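Local coordinates for major pilin protein fimA (Silicibacter pomeroyi, PDB 2IMH) that is of unknown function but may be related to the N-terminal nucleophile hydrolases, at residues A[14-19]-A[140-145]; A[5-10]-A[133-138]. All coordinates share one frame; numbering follows the deposited sequence.

Interaction 1: A[14-19]-A[140-145]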
loop_
_atom_site.group_PDB
_atom_site.type_symbol
_atom_site.label_atom_id
_atom_site.label_comp_id
_atom_site.label_asym_id
_atom_site.label_seq_id
_atom_site.Cartn_x
_atom_site.Cartn_y
_atom_site.Cartn_z
ATOM N N THR A 14 -16.440 2.551 -2.442
ATOM C CA THR A 14 -16.010 3.784 -3.136
ATOM C C THR A 14 -15.255 3.543 -4.439
ATOM O O THR A 14 -15.188 4.424 -5.310
ATOM C CB THR A 14 -15.139 4.670 -2.239
ATOM O OG1 THR A 14 -13.882 4.015 -1.978
ATOM C CG2 THR A 14 -15.850 4.950 -0.910
ATOM N N GLY A 15 -14.665 2.364 -4.570
ATOM C CA GLY A 15 -13.823 2.071 -5.712
ATOM C C GLY A 15 -12.402 2.538 -5.445
ATOM O O GLY A 15 -11.531 2.393 -6.309
ATOM N N ALA A 16 -12.156 3.080 -4.247
ATOM C CA ALA A 16 -10.774 3.432 -3.879
ATOM C C ALA A 16 -9.913 2.183 -3.867
ATOM O O ALA A 16 -10.398 1.076 -3.601
ATOM C CB ALA A 16 -10.718 4.099 -2.523
ATOM N N ILE A 17 -8.635 2.380 -4.148
ATOM C CA ILE A 17 -7.633 1.319 -4.018
ATOM C C ILE A 17 -6.537 1.844 -3.098
ATOM O O ILE A 17 -6.319 3.059 -3.003
ATOM C CB ILE A 17 -7.072 0.872 -5.389
ATOM C CG1 ILE A 17 -6.467 2.052 -6.184
ATOM C CG2 ILE A 17 -8.160 0.108 -6.169
ATOM C CD1 ILE A 17 -5.725 1.627 -7.471
ATOM N N GLY A 18 -5.872 0.947 -2.390
ATOM C CA GLY A 18 -4.800 1.412 -1.525
ATOM C C GLY A 18 -3.874 0.343 -1.027
ATOM O O GLY A 18 -4.021 -0.833 -1.348
ATOM N N GLY A 19 -2.890 0.778 -0.257
ATOM C CA GLY A 19 -1.953 -0.161 0.352
ATOM C C GLY A 19 -1.258 0.507 1.520
ATOM O O GLY A 19 -1.303 1.742 1.663
ATOM N N LEU A 140 -14.057 0.258 10.373
ATOM C CA LEU A 140 -13.653 1.657 10.281
ATOM C C LEU A 140 -13.541 2.088 8.813
ATOM O O LEU A 140 -13.759 1.273 7.911
ATOM C CB LEU A 140 -12.336 1.879 11.030
ATOM C CG LEU A 140 -12.305 1.471 12.511
ATOM C CD1 LEU A 140 -10.941 1.781 13.117
ATOM C CD2 LEU A 140 -13.432 2.132 13.320
ATOM N N THR A 141 -13.228 3.363 8.586
ATOM C CA THR A 141 -13.007 3.890 7.233
ATOM C C THR A 141 -11.818 3.143 6.618
ATOM O O THR A 141 -10.946 2.674 7.352
ATOM C CB THR A 141 -12.712 5.415 7.250
ATOM O OG1 THR A 141 -11.492 5.671 7.953
ATOM C CG2 THR A 141 -13.837 6.193 7.927
ATOM N N PHE A 142 -11.814 3.018 5.291
ATOM C CA PHE A 142 -10.794 2.254 4.549
ATOM C C PHE A 142 -9.377 2.520 5.050
ATOM O O PHE A 142 -8.628 1.585 5.349
ATOM C CB PHE A 142 -10.921 2.598 3.067
ATOM C CG PHE A 142 -9.969 1.864 2.156
ATOM C CD1 PHE A 142 -9.914 0.477 2.137
ATOM C CD2 PHE A 142 -9.190 2.566 1.258
ATOM C CE1 PHE A 142 -9.067 -0.188 1.253
ATOM C CE2 PHE A 142 -8.338 1.906 0.367
ATOM C CZ PHE A 142 -8.266 0.537 0.377
ATOM N N GLU A 143 -9.015 3.796 5.159
ATOM C CA GLU A 143 -7.660 4.176 5.587
ATOM C C GLU A 143 -7.311 3.666 6.983
ATOM O O GLU A 143 -6.185 3.242 7.228
ATOM C CB GLU A 143 -7.512 5.692 5.547
ATOM C CG GLU A 143 -7.640 6.277 4.145
ATOM C CD GLU A 143 -9.078 6.500 3.670
ATOM O OE1 GLU A 143 -10.051 6.177 4.394
ATOM O OE2 GLU A 143 -9.230 7.014 2.542
ATOM N N ARG A 144 -8.281 3.719 7.893
ATOM C CA ARG A 144 -8.072 3.250 9.256
ATOM C C ARG A 144 -7.990 1.735 9.324
ATOM O O ARG A 144 -7.370 1.197 10.241
ATOM C CB ARG A 144 -9.165 3.780 10.205
ATOM C CG ARG A 144 -9.113 5.294 10.415
ATOM C CD ARG A 144 -10.293 5.766 11.298
ATOM N NE ARG A 144 -10.101 5.356 12.695
ATOM C CZ ARG A 144 -11.038 5.373 13.649
ATOM N NH1 ARG A 144 -12.280 5.791 13.390
ATOM N NH2 ARG A 144 -10.725 4.969 14.882
ATOM N N ARG A 145 -8.615 1.055 8.360
ATOM C CA ARG A 145 -8.515 -0.407 8.255
ATOM C C ARG A 145 -7.086 -0.791 7.889
ATOM O O ARG A 145 -6.528 -1.740 8.443
ATOM C CB ARG A 145 -9.500 -0.947 7.209
ATOM C CG ARG A 145 -10.860 -1.315 7.786
ATOM C CD ARG A 145 -12.017 -0.914 6.892
ATOM N NE ARG A 145 -12.029 -1.545 5.571
ATOM C CZ ARG A 145 -12.707 -1.065 4.532
ATOM N NH1 ARG A 145 -12.672 -1.685 3.366
ATOM N NH2 ARG A 145 -13.417 0.047 4.655
#
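F142 drives its ring from the first turn of helix 142-155 into strand 16-23, one of the helix-on-sheet contacts of what looks like an alpha-beta-beta-alpha sandwich. The dense part is the outer end of this ring. Its CG sits anti to the backbone N (chi1 -178°), which carries the ring away from the helix so that its edge meets the strand backbone. CZ lies 3.7 Å from G18 N, and CE2 is 3.9 Å from I17 C, both strand atoms lying near the ring plane. G18 has no side chain, so the ring can come right up to the main chain here. Within 14-19, A16 gives the one side-chain contact, its CB reaching F142 CE2 obliquely at 4.3 Å. I17 points away from the helix, and its side chain touches L37 and L91, while V170 of the next strand and A9 and D11 of strand 4-11 also touch the ring.

The loop residues L140 and T141, the latter the N-cap, lie on the solvent side. R145, partly exposed, has F142 CD1 over one guanidinium face, 3.7 Å above the plane and offset toward the rim, though only in one of its two modelled conformers. T14 and G15, also partly exposed, precede the contact, and T14 closes an ST turn: A16 N donates to T14 OG1 at 3.0 Å, with an N-H...O angle of 158°.

Interaction 2: A[5-10]-A[133-138]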
loop_
_atom_site.group_PDB
_atom_site.type_symbol
_atom_site.label_atom_id
_atom_site.label_comp_id
_atom_site.label_asym_id
_atom_site.label_seq_id
_atom_site.Cartn_x
_atom_site.Cartn_y
_atom_site.Cartn_z
ATOM N N PHE A 5 6.344 -6.059 6.016
ATOM C CA PHE A 5 4.992 -6.525 5.700
ATOM C C PHE A 5 4.230 -5.442 4.972
ATOM O O PHE A 5 4.474 -4.252 5.199
ATOM C CB PHE A 5 4.213 -7.046 6.927
ATOM C CG PHE A 5 4.319 -6.179 8.149
ATOM C CD1 PHE A 5 3.587 -4.984 8.259
ATOM C CD2 PHE A 5 5.117 -6.578 9.224
ATOM C CE1 PHE A 5 3.662 -4.208 9.420
ATOM C CE2 PHE A 5 5.214 -5.810 10.372
ATOM C CZ PHE A 5 4.481 -4.611 10.474
ATOM N N SER A 6 3.369 -5.859 4.051
ATOM C CA SER A 6 2.553 -4.914 3.268
ATOM C C SER A 6 1.167 -5.474 2.991
ATOM O O SER A 6 0.960 -6.691 2.959
ATOM C CB SER A 6 3.243 -4.547 1.957
ATOM O OG SER A 6 3.363 -5.660 1.085
ATOM N N ILE A 7 0.212 -4.578 2.806
ATOM C CA ILE A 7 -1.143 -5.004 2.509
ATOM C C ILE A 7 -1.645 -4.139 1.370
ATOM O O ILE A 7 -1.384 -2.945 1.366
ATOM C CB ILE A 7 -2.077 -4.891 3.736
ATOM C CG1 ILE A 7 -3.461 -5.457 3.409
ATOM C CG2 ILE A 7 -2.116 -3.458 4.316
ATOM C CD1 ILE A 7 -4.220 -5.888 4.623
ATOM N N LEU A 8 -2.271 -4.775 0.383
ATOM C CA LEU A 8 -2.977 -4.073 -0.708
ATOM C C LEU A 8 -4.455 -4.374 -0.564
ATOM O O LEU A 8 -4.832 -5.503 -0.249
ATOM C CB LEU A 8 -2.498 -4.538 -2.079
ATOM C CG LEU A 8 -0.982 -4.531 -2.322
ATOM C CD1 LEU A 8 -0.626 -5.162 -3.679
ATOM C CD2 LEU A 8 -0.436 -3.115 -2.186
ATOM N N ALA A 9 -5.303 -3.385 -0.832
ATOM C CA ALA A 9 -6.738 -3.628 -0.723
ATOM C C ALA A 9 -7.541 -2.720 -1.628
ATOM O O ALA A 9 -7.085 -1.643 -1.996
ATOM C CB ALA A 9 -7.207 -3.442 0.729
ATOM N N HIS A 10 -8.744 -3.190 -1.958
ATOM C CA HIS A 10 -9.762 -2.452 -2.699
ATOM C C HIS A 10 -10.892 -2.122 -1.716
ATOM O O HIS A 10 -11.223 -2.937 -0.841
ATOM C CB HIS A 10 -10.231 -3.350 -3.874
ATOM C CG HIS A 10 -11.530 -2.953 -4.514
ATOM N ND1 HIS A 10 -11.775 -1.687 -5.002
ATOM C CD2 HIS A 10 -12.611 -3.700 -4.852
ATOM C CE1 HIS A 10 -12.982 -1.652 -5.549
ATOM N NE2 HIS A 10 -13.503 -2.861 -5.475
ATOM N N GLU A 133 -6.739 -10.582 9.361
ATOM C CA GLU A 133 -7.869 -10.565 10.295
ATOM C C GLU A 133 -8.215 -9.135 10.721
ATOM O O GLU A 133 -9.382 -8.758 10.729
ATOM C CB GLU A 133 -7.549 -11.414 11.531
ATOM C CG GLU A 133 -8.644 -11.409 12.607
ATOM C CD GLU A 133 -8.238 -12.120 13.903
ATOM O OE1 GLU A 133 -7.073 -12.568 14.035
ATOM O OE2 GLU A 133 -9.096 -12.233 14.811
ATOM N N ALA A 134 -7.202 -8.345 11.081
ATOM C CA ALA A 134 -7.434 -6.955 11.497
ATOM C C ALA A 134 -8.077 -6.123 10.390
ATOM O O ALA A 134 -9.032 -5.386 10.650
ATOM C CB ALA A 134 -6.157 -6.308 11.989
ATOM N N PHE A 135 -7.587 -6.256 9.161
ATOM C CA PHE A 135 -8.171 -5.511 8.041
ATOM C C PHE A 135 -9.623 -5.900 7.774
ATOM O O PHE A 135 -10.492 -5.038 7.654
ATOM C CB PHE A 135 -7.357 -5.695 6.757
ATOM C CG PHE A 135 -7.859 -4.863 5.631
ATOM C CD1 PHE A 135 -7.476 -3.522 5.517
ATOM C CD2 PHE A 135 -8.764 -5.395 4.712
ATOM C CE1 PHE A 135 -7.983 -2.739 4.494
ATOM C CE2 PHE A 135 -9.260 -4.623 3.685
ATOM C CZ PHE A 135 -8.876 -3.289 3.584
ATOM N N VAL A 136 -9.881 -7.202 7.688
ATOM C CA VAL A 136 -11.212 -7.665 7.309
ATOM C C VAL A 136 -12.233 -7.473 8.431
ATOM O O VAL A 136 -13.396 -7.202 8.158
ATOM C CB VAL A 136 -11.210 -9.119 6.759
ATOM C CG1 VAL A 136 -10.328 -9.210 5.509
ATOM C CG2 VAL A 136 -10.758 -10.108 7.816
ATOM N N ALA A 137 -11.793 -7.573 9.686
ATOM C CA ALA A 137 -12.703 -7.424 10.831
ATOM C C ALA A 137 -13.088 -5.975 11.119
ATOM O O ALA A 137 -14.126 -5.720 11.725
ATOM C CB ALA A 137 -12.100 -8.060 12.071
ATOM N N SER A 138 -12.252 -5.030 10.696
ATOM C CA SER A 138 -12.471 -3.627 11.021
ATOM C C SER A 138 -13.657 -3.045 10.269
ATOM O O SER A 138 -13.794 -3.245 9.055
ATOM C CB SER A 138 -11.231 -2.801 10.717
ATOM O OG SER A 138 -11.484 -1.422 10.968
#
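F135, near the end of helix 126-137, packs on I7 and A9 of strand 4-11, so this is helix-on-sheet packing in this alpha+beta fold. I7 and A9 are two apart on the strand and point to the same face, while L8 between them turns to the other face, against M41 and A43 of the second sheet.

The conformations explain the fit. I7 extends CG1 anti to the backbone N (chi1 -175°), and with chi2 at 157° the chain carries on outward, bringing CD1 to 3.8 Å from F135 CB and 3.9 Å from F135 CG. F135 is also extended, with chi1 -175° leading its ring off the helix. I7 therefore meets the root of the phenylalanine, and A9 its far end; both approach the ring obliquely. F112, from edge strand 108-112 of the same sheet, meets this ring with its own, and M131 one turn earlier in the helix also touches I7. A9 CB lies at the ring's far end, nearly equidistant from F135 CE2 (3.8 Å) and F135 CE1 (3.9 Å), and comes closest to F135 CZ at 3.3 Å.

Both contacts are buried and press a phenylalanine from a helix onto the same face of the six-stranded sheet, their centres about 9 Å apart. The strands are antiparallel neighbours that follow each other in the chain, as do the two helices, so the segments alternate along the sequence. The chemistry differs with the landing site: interaction 1 sets a ring edge against the I17-G18 peptide at the start of its helix, next to solvent-facing residues, whereas interaction 2 is side chain on side chain near the end of its helix. They join directly at A9, whose O probably accepts a hydrogen bond from G18 N at 2.9 Å and also lies 3.4 Å from F142 CZ.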